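Local coordinates for protein EvdO2 (PDB 4XAC) that probably acts as a non-haem iron, 2-oxoglutarate-dependent oxygenase of the phytanoyl-CoA dioxygenase family, in everninomicin biosynthesis, at residues G143-T148 with A228-F233; G158-L163 with G205-D210. All coordinates share one frame; numbering follows the deposited sequence.

Overall arrangement
Contacts 1 and 2 lie side by side in the core, their centres about 10 Å apart. Contact 1 pairs 143-148 with 228-233 inside one antiparallel sheet. Contact 2 sets 205-210, the strand on the other flank of 143-148, against 158-163 of the smaller facing sheet. Two probable backbone hydrogen bonds join the contacts: W147 N to V207 O at 2.7 Å and S145 N to H209 O at 2.9 Å. Both contacts bind 2-oxoglutarate, W147 at one carboxylate and H209 at the other. A nickel ion, probably in the place of iron, lies about 4 Å from the side chain of H209 and about 6 Å from that of S145.

Contact 1: residues G143-T148 with A228-F233; sequences GLSIWT and AYVLVF. With AKG (2-oxoglutaric acid), chain D.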
ATOM      1  N   GLY A 143      13.585   1.235  -0.233  1.00 24.36           N
ATOM      2  CA  GLY A 143      12.380   1.464  -0.997  1.00 19.26           C
ATOM      3  C   GLY A 143      11.246   2.007  -0.182  1.00 21.59           C
ATOM      4  O   GLY A 143      11.322   2.118   1.047  1.00 20.42           O
ATOM      5  N   LEU A 144      10.179   2.346  -0.890  1.00 19.33           N
ATOM      6  CA  LEU A 144       8.999   2.870  -0.250  1.00 16.44           C
ATOM      7  C   LEU A 144       7.772   2.545  -1.082  1.00 13.86           C
ATOM      8  O   LEU A 144       7.871   2.082  -2.227  1.00 19.12           O
ATOM      9  CB  LEU A 144       9.153   4.396  -0.030  1.00 18.78           C
ATOM     10  CG  LEU A 144       9.488   5.308  -1.220  1.00 19.98           C
ATOM     11  CD1 LEU A 144       8.298   5.447  -2.178  1.00 18.69           C
ATOM     12  CD2 LEU A 144       9.914   6.694  -0.740  1.00 21.45           C
ATOM     13  N   SER A 145       6.609   2.784  -0.494  1.00 17.01           N
ATOM     14  CA  SER A 145       5.339   2.600  -1.172  1.00 17.97           C
ATOM     15  C   SER A 145       4.569   3.907  -1.147  1.00 18.24           C
ATOM     16  O   SER A 145       4.560   4.574  -0.129  1.00 19.45           O
ATOM     17  CB  SER A 145       4.522   1.496  -0.498  1.00 20.28           C
ATOM     18  OG  SER A 145       5.214   0.262  -0.602  1.00 25.42           O
ATOM     19  N   ILE A 146       3.932   4.265  -2.262  1.00 16.60           N
ATOM     20  CA  ILE A 146       3.044   5.439  -2.310  1.00 16.70           C
ATOM     21  C   ILE A 146       1.608   4.973  -2.518  1.00 18.18           C
ATOM     22  O   ILE A 146       1.235   4.490  -3.589  1.00 18.71           O
ATOM     23  CB  ILE A 146       3.442   6.443  -3.425  1.00 20.90           C
ATOM     24  CG1 ILE A 146       4.840   6.990  -3.150  1.00 19.04           C
ATOM     25  CG2 ILE A 146       2.450   7.627  -3.465  1.00 18.34           C
ATOM     26  CD1 ILE A 146       5.505   7.733  -4.358  1.00 17.80           C
ATOM     27  N   TRP A 147       0.827   5.099  -1.451  1.00 16.97           N
ATOM     28  CA  TRP A 147      -0.539   4.595  -1.374  1.00 18.94           C
ATOM     29  C   TRP A 147      -1.490   5.736  -1.705  1.00 17.10           C
ATOM     30  O   TRP A 147      -1.747   6.577  -0.857  1.00 19.75           O
ATOM     31  CB  TRP A 147      -0.768   4.048   0.050  1.00 22.16           C
ATOM     32  CG  TRP A 147      -2.006   3.240   0.418  1.00 22.35           C
ATOM     33  CD1 TRP A 147      -2.111   1.859   0.472  1.00 17.05           C
ATOM     34  CD2 TRP A 147      -3.246   3.750   0.944  1.00 19.60           C
ATOM     35  NE1 TRP A 147      -3.364   1.500   0.936  1.00 21.87           N
ATOM     36  CE2 TRP A 147      -4.071   2.633   1.237  1.00 23.43           C
ATOM     37  CE3 TRP A 147      -3.749   5.037   1.174  1.00 20.51           C
ATOM     38  CZ2 TRP A 147      -5.367   2.773   1.745  1.00 28.53           C
ATOM     39  CZ3 TRP A 147      -5.049   5.167   1.684  1.00 22.38           C
ATOM     40  CH2 TRP A 147      -5.835   4.045   1.955  1.00 29.84           C
ATOM     41  N   THR A 148      -2.006   5.765  -2.938  1.00 18.52           N
ATOM     42  CA  THR A 148      -2.918   6.833  -3.365  1.00 17.88           C
ATOM     43  C   THR A 148      -4.356   6.357  -3.225  1.00 15.23           C
ATOM     44  O   THR A 148      -4.707   5.297  -3.736  1.00 21.66           O
ATOM     45  CB  THR A 148      -2.678   7.259  -4.836  1.00 24.00           C
ATOM     46  OG1 THR A 148      -1.341   7.744  -4.984  1.00 21.16           O
ATOM     47  CG2 THR A 148      -3.650   8.362  -5.251  1.00 21.56           C
ATOM     48  N   ALA A 228      -7.543   1.875  -3.301  1.00 20.87           N
ATOM     49  CA  ALA A 228      -6.208   2.462  -3.221  1.00 22.95           C
ATOM     50  C   ALA A 228      -5.375   1.914  -4.347  1.00 25.03           C
ATOM     51  O   ALA A 228      -5.531   0.750  -4.760  1.00 24.83           O
ATOM     52  CB  ALA A 228      -5.547   2.175  -1.886  1.00 21.00           C
ATOM     53  N   TYR A 229      -4.492   2.766  -4.841  1.00 25.28           N
ATOM     54  CA  TYR A 229      -3.585   2.418  -5.906  1.00 20.61           C
ATOM     55  C   TYR A 229      -2.187   2.628  -5.347  1.00 18.55           C
ATOM     56  O   TYR A 229      -1.845   3.738  -4.938  1.00 19.91           O
ATOM     57  CB  TYR A 229      -3.841   3.285  -7.137  1.00 22.34           C
ATOM     58  CG  TYR A 229      -2.823   3.122  -8.237  1.00 30.92           C
ATOM     59  CD1 TYR A 229      -2.458   1.861  -8.691  1.00 40.57           C
ATOM     60  CD2 TYR A 229      -2.238   4.232  -8.842  1.00 35.97           C
ATOM     61  CE1 TYR A 229      -1.529   1.708  -9.707  1.00 42.99           C
ATOM     62  CE2 TYR A 229      -1.312   4.086  -9.856  1.00 36.65           C
ATOM     63  CZ  TYR A 229      -0.969   2.828 -10.286  1.00 43.39           C
ATOM     64  OH  TYR A 229      -0.052   2.686 -11.295  1.00 50.67           O
ATOM     65  N   VAL A 230      -1.407   1.558  -5.267  1.00 22.10           N
ATOM     66  CA  VAL A 230      -0.109   1.651  -4.613  1.00 21.52           C
ATOM     67  C   VAL A 230       0.996   1.547  -5.645  1.00 22.21           C
ATOM     68  O   VAL A 230       0.964   0.676  -6.504  1.00 19.99           O
ATOM     69  CB  VAL A 230       0.076   0.561  -3.548  1.00 22.18           C
ATOM     70  CG1 VAL A 230       1.345   0.821  -2.735  1.00 24.64           C
ATOM     71  CG2 VAL A 230      -1.138   0.519  -2.616  1.00 26.88           C
ATOM     72  N   LEU A 231       1.952   2.466  -5.570  1.00 21.40           N
ATOM     73  CA  LEU A 231       3.143   2.394  -6.391  1.00 18.54           C
ATOM     74  C   LEU A 231       4.340   2.146  -5.496  1.00 16.97           C
ATOM     75  O   LEU A 231       4.583   2.898  -4.543  1.00 19.54           O
ATOM     76  CB  LEU A 231       3.343   3.683  -7.187  1.00 20.59           C
ATOM     77  CG  LEU A 231       2.405   3.896  -8.365  1.00 22.11           C
ATOM     78  CD1 LEU A 231       2.601   5.331  -8.909  1.00 20.09           C
ATOM     79  CD2 LEU A 231       2.680   2.851  -9.452  1.00 22.20           C
ATOM     80  N   VAL A 232       5.076   1.093  -5.806  1.00 19.79           N
ATOM     81  CA  VAL A 232       6.261   0.710  -5.050  1.00 20.06           C
ATOM     82  C   VAL A 232       7.513   1.079  -5.816  1.00 17.10           C
ATOM     83  O   VAL A 232       7.623   0.729  -6.977  1.00 21.52           O
ATOM     84  CB  VAL A 232       6.266  -0.792  -4.778  1.00 20.78           C
ATOM     85  CG1 VAL A 232       7.533  -1.199  -4.027  1.00 24.43           C
ATOM     86  CG2 VAL A 232       5.007  -1.173  -4.009  1.00 19.84           C
ATOM     87  N   PHE A 233       8.435   1.782  -5.162  1.00 21.09           N
ATOM     88  CA  PHE A 233       9.713   2.183  -5.751  1.00 23.12           C
ATOM     89  C   PHE A 233      10.864   1.674  -4.896  1.00 22.18           C
ATOM     90  O   PHE A 233      10.856   1.831  -3.667  1.00 20.44           O
ATOM     91  CB  PHE A 233       9.799   3.719  -5.888  1.00 21.77           C
ATOM     92  CG  PHE A 233       8.789   4.301  -6.841  1.00 20.96           C
ATOM     93  CD1 PHE A 233       7.573   4.784  -6.373  1.00 22.25           C
ATOM     94  CD2 PHE A 233       9.047   4.348  -8.206  1.00 20.46           C
ATOM     95  CE1 PHE A 233       6.632   5.306  -7.247  1.00 20.36           C
ATOM     96  CE2 PHE A 233       8.104   4.869  -9.088  1.00 23.04           C
ATOM     97  CZ  PHE A 233       6.900   5.352  -8.603  1.00 21.42           C
TER
HETATM   98  C1  AKG D 303       0.721  -1.328   1.832  0.78 20.60           C
HETATM   99  O1  AKG D 303       0.451  -0.474   0.942  0.78 19.03           O
HETATM  100  O2  AKG D 303       1.899  -1.709   2.044  0.78 14.91           O
HETATM  101  C2  AKG D 303      -0.380  -1.933   2.634  0.78 21.36           C
HETATM  102  O5  AKG D 303      -0.132  -2.836   3.429  0.78 17.25           O
HETATM  103  C3  AKG D 303      -1.777  -1.453   2.433  0.78 20.27           C
HETATM  104  C4  AKG D 303      -2.860  -2.074   3.255  0.78 17.66           C
HETATM  105  C5  AKG D 303      -4.275  -1.714   2.925  0.78 25.72           C
HETATM  106  O3  AKG D 303      -4.518  -0.915   1.982  0.78 26.83           O
HETATM  107  O4  AKG D 303      -5.232  -2.201   3.586  0.78 25.62           O
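The A228 methyl lies over one face of the W147 indole. Its CB is 3.8 Å from the centroid of the five-membered ring, a CH-pi contact. With chi1 at -170°, W147 CG points away from the backbone N, and this brings the CD1 corner of the ring to 3.5 Å from V230 CG2. S145 and V232 continue this face of the sheet. On the reverse face, I146 CD1 reaches F233 CE1 at 3.9 Å, and L144 CD1 approaches the edge of the same phenyl ring. Between these two layers, six backbone hydrogen bonds tie the antiparallel strands. They join L144 with F233, I146 with L231 and T148 with Y229, in both directions for each pair. The shortest is I146 N to L231 O, 2.7 Å. At the polar edge, W147 NE1 donates to AKG O3 at 2.9 Å (155°), with O3 in the plane of the indole. T148 OG1 is hydrogen-bonded to H90 NE2. This sheet belongs to the cupin-type barrel of the family. L144, L231 and F233 pack on helix 89-102, while strands 206-210 and 110-118 flank the pair.

Contact 2: residues G158-L163 with G205-D210; sequences GCLHYL and GAVVHD. With AKG (2-oxoglutaric acid), chain D.
Y162 reaches across from 158-163 to H209 and V207 on 205-210. This is a contact between the two sheets of a double-stranded beta-helix, the cupin-type barrel of this family. The two strands are not neighbours in a sheet: the axes of the short strands come no closer than 9.6 Å and are inclined at 37°, and side chains fill the gap. Y162 buries more surface here than any other residue. Its hydroxyl is hydrogen-bonded to H209 ND1 with OH and ND1 2.7 Å apart, and ND1 lies in the plane of the phenol ring. The two rings meet obliquely. H209 CB also touches the phenol, at 3.4 Å from Y162 CE2. V207 adds the apolar part. Its CB sits at the edge of the Y162 ring, and its CG2 lies 3.2 Å from Y162 OH and 3.8 Å from L160 CD1. L160 turns its other methyl, CD2, to the chain of 2-oxoglutarate. F23 stacks on the phenol ring. Chi1 of 58° sets H209 CG between the backbone N and the carbonyl carbon, and the imidazole then spans from the tyrosine to the cosubstrate. The other ring nitrogen, NE2, is hydrogen-bonded to D131 OD2. The bonds to Y162 and D131, at the two ring nitrogens, together restrain the rotation of the imidazole. H209 NE2 also makes a long, bent bond to AKG O2, 3.3 Å from NE2 with an angle of 141° at the hydrogen.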
ATOM      1  N   GLY A 158     -11.022   2.436   6.522  1.00 26.16           N
ATOM      2  CA  GLY A 158      -9.807   1.662   6.330  1.00 28.74           C
ATOM      3  C   GLY A 158      -8.543   2.410   5.921  1.00 27.49           C
ATOM      4  O   GLY A 158      -7.746   1.889   5.154  1.00 28.97           O
ATOM      5  N   CYS A 159      -8.346   3.621   6.435  1.00 22.19           N
ATOM      6  CA  CYS A 159      -7.114   4.346   6.168  1.00 23.91           C
ATOM      7  C   CYS A 159      -5.953   3.640   6.870  1.00 21.98           C
ATOM      8  O   CYS A 159      -6.172   2.764   7.710  1.00 21.47           O
ATOM      9  CB  CYS A 159      -7.216   5.803   6.636  1.00 22.77           C
ATOM     10  SG  CYS A 159      -7.190   5.986   8.420  1.00 23.08           S
ATOM     11  N   LEU A 160      -4.726   4.019   6.520  1.00 18.37           N
ATOM     12  CA  LEU A 160      -3.548   3.412   7.123  1.00 18.97           C
ATOM     13  C   LEU A 160      -3.213   4.041   8.475  1.00 20.07           C
ATOM     14  O   LEU A 160      -3.470   5.226   8.706  1.00 22.10           O
ATOM     15  CB  LEU A 160      -2.335   3.527   6.177  1.00 19.21           C
ATOM     16  CG  LEU A 160      -2.519   2.796   4.830  1.00 21.71           C
ATOM     17  CD1 LEU A 160      -1.198   2.617   4.077  1.00 20.33           C
ATOM     18  CD2 LEU A 160      -3.193   1.446   5.036  1.00 23.66           C
ATOM     19  N   HIS A 161      -2.668   3.210   9.360  1.00 19.40           N
ATOM     20  CA  HIS A 161      -2.077   3.619  10.633  1.00 19.78           C
ATOM     21  C   HIS A 161      -0.611   3.226  10.611  1.00 20.40           C
ATOM     22  O   HIS A 161      -0.273   2.186  10.050  1.00 19.22           O
ATOM     23  CB  HIS A 161      -2.765   2.943  11.830  1.00 18.52           C
ATOM     24  CG  HIS A 161      -4.249   3.128  11.876  1.00 18.46           C
ATOM     25  ND1 HIS A 161      -4.901   3.588  12.999  1.00 27.83           N
ATOM     26  CD2 HIS A 161      -5.213   2.882  10.957  1.00 20.46           C
ATOM     27  CE1 HIS A 161      -6.201   3.633  12.767  1.00 26.58           C
ATOM     28  NE2 HIS A 161      -6.421   3.206  11.535  1.00 21.93           N
ATOM     29  N   TYR A 162       0.250   4.042  11.220  1.00 14.90           N
ATOM     30  CA  TYR A 162       1.697   3.768  11.261  1.00 15.60           C
ATOM     31  C   TYR A 162       2.257   3.760  12.670  1.00 19.14           C
ATOM     32  O   TYR A 162       1.697   4.384  13.567  1.00 19.51           O
ATOM     33  CB  TYR A 162       2.466   4.834  10.467  1.00 17.72           C
ATOM     34  CG  TYR A 162       2.167   4.821   9.010  1.00 17.92           C
ATOM     35  CD1 TYR A 162       1.401   5.824   8.421  1.00 20.76           C
ATOM     36  CD2 TYR A 162       2.659   3.815   8.210  1.00 18.28           C
ATOM     37  CE1 TYR A 162       1.140   5.817   7.066  1.00 21.37           C
ATOM     38  CE2 TYR A 162       2.401   3.791   6.869  1.00 15.85           C
ATOM     39  CZ  TYR A 162       1.645   4.789   6.292  1.00 23.45           C
ATOM     40  OH  TYR A 162       1.427   4.748   4.933  1.00 22.31           O
ATOM     41  N   LEU A 163       3.374   3.055  12.843  1.00 19.43           N
ATOM     42  CA  LEU A 163       4.173   3.155  14.058  1.00 18.63           C
ATOM     43  C   LEU A 163       5.326   4.100  13.762  1.00 20.08           C
ATOM     44  O   LEU A 163       6.294   3.702  13.100  1.00 20.76           O
ATOM     45  CB  LEU A 163       4.702   1.787  14.505  1.00 19.90           C
ATOM     46  CG  LEU A 163       5.452   1.842  15.849  1.00 31.99           C
ATOM     47  CD1 LEU A 163       4.472   1.986  16.998  1.00 28.25           C
ATOM     48  CD2 LEU A 163       6.341   0.625  16.047  1.00 34.84           C
ATOM     49  N   GLY A 205      -5.451  11.988  -2.242  1.00 18.90           N
ATOM     50  CA  GLY A 205      -4.384  12.076  -1.252  1.00 17.59           C
ATOM     51  C   GLY A 205      -3.595  10.776  -1.245  1.00 19.24           C
ATOM     52  O   GLY A 205      -4.048   9.773  -1.775  1.00 21.28           O
ATOM     53  N   ALA A 206      -2.410  10.792  -0.647  1.00 19.96           N
ATOM     54  CA  ALA A 206      -1.619   9.581  -0.536  1.00 21.23           C
ATOM     55  C   ALA A 206      -0.826   9.590   0.739  1.00 19.85           C
ATOM     56  O   ALA A 206      -0.512  10.657   1.299  1.00 19.51           O
ATOM     57  CB  ALA A 206      -0.669   9.429  -1.745  1.00 17.21           C
ATOM     58  N   VAL A 207      -0.477   8.391   1.187  1.00 16.36           N
ATOM     59  CA  VAL A 207       0.534   8.247   2.216  1.00 19.92           C
ATOM     60  C   VAL A 207       1.715   7.506   1.590  1.00 20.69           C
ATOM     61  O   VAL A 207       1.547   6.699   0.659  1.00 19.39           O
ATOM     62  CB  VAL A 207      -0.003   7.514   3.473  1.00 20.57           C
ATOM     63  CG1 VAL A 207      -0.915   8.433   4.277  1.00 25.83           C
ATOM     64  CG2 VAL A 207      -0.746   6.239   3.081  1.00 19.18           C
ATOM     65  N   VAL A 208       2.903   7.815   2.092  1.00 17.61           N
ATOM     66  CA  VAL A 208       4.156   7.243   1.614  1.00 14.44           C
ATOM     67  C   VAL A 208       4.818   6.570   2.800  1.00 19.16           C
ATOM     68  O   VAL A 208       4.973   7.203   3.836  1.00 19.61           O
ATOM     69  CB  VAL A 208       5.113   8.332   1.058  1.00 16.89           C
ATOM     70  CG1 VAL A 208       6.384   7.688   0.436  1.00 20.31           C
ATOM     71  CG2 VAL A 208       4.397   9.227   0.053  1.00 17.67           C
ATOM     72  N   HIS A 209       5.224   5.310   2.680  1.00 16.86           N
ATOM     73  CA  HIS A 209       5.956   4.714   3.800  1.00 15.81           C
ATOM     74  C   HIS A 209       7.127   3.841   3.375  1.00 15.25           C
ATOM     75  O   HIS A 209       7.084   3.156   2.346  1.00 19.49           O
ATOM     76  CB  HIS A 209       5.018   3.891   4.728  1.00 17.97           C
ATOM     77  CG  HIS A 209       4.270   2.782   4.056  1.00 19.17           C
ATOM     78  ND1 HIS A 209       2.982   2.935   3.581  1.00 20.52           N
ATOM     79  CD2 HIS A 209       4.603   1.484   3.825  1.00 18.60           C
ATOM     80  CE1 HIS A 209       2.569   1.798   3.053  1.00 19.28           C
ATOM     81  NE2 HIS A 209       3.529   0.899   3.193  1.00 20.23           N
ATOM     82  N   ASP A 210       8.171   3.897   4.201  1.00 17.31           N
ATOM     83  CA  ASP A 210       9.360   3.073   4.047  1.00 16.51           C
ATOM     84  C   ASP A 210       9.026   1.583   4.124  1.00 18.47           C
ATOM     85  O   ASP A 210       8.062   1.196   4.776  1.00 15.96           O
ATOM     86  CB  ASP A 210      10.378   3.440   5.127  1.00 17.96           C
ATOM     87  CG  ASP A 210      11.719   2.733   4.940  1.00 22.26           C
ATOM     88  OD1 ASP A 210      11.929   1.663   5.541  1.00 21.47           O
ATOM     89  OD2 ASP A 210      12.552   3.246   4.172  1.00 24.28           O
TER
HETATM   90  C1  AKG D 303       0.721  -1.328   1.832  0.78 20.60           C
HETATM   91  O1  AKG D 303       0.451  -0.474   0.942  0.78 19.03           O
HETATM   92  O2  AKG D 303       1.899  -1.709   2.044  0.78 14.91           O
HETATM   93  C2  AKG D 303      -0.380  -1.933   2.634  0.78 21.36           C
HETATM   94  O5  AKG D 303      -0.132  -2.836   3.429  0.78 17.25           O
HETATM   95  C3  AKG D 303      -1.777  -1.453   2.433  0.78 20.27           C
HETATM   96  C4  AKG D 303      -2.860  -2.074   3.255  0.78 17.66           C
HETATM   97  C5  AKG D 303      -4.275  -1.714   2.925  0.78 25.72           C
HETATM   98  O3  AKG D 303      -4.518  -0.915   1.982  0.78 26.83           O
HETATM   99  O4  AKG D 303      -5.232  -2.201   3.586  0.78 25.62           O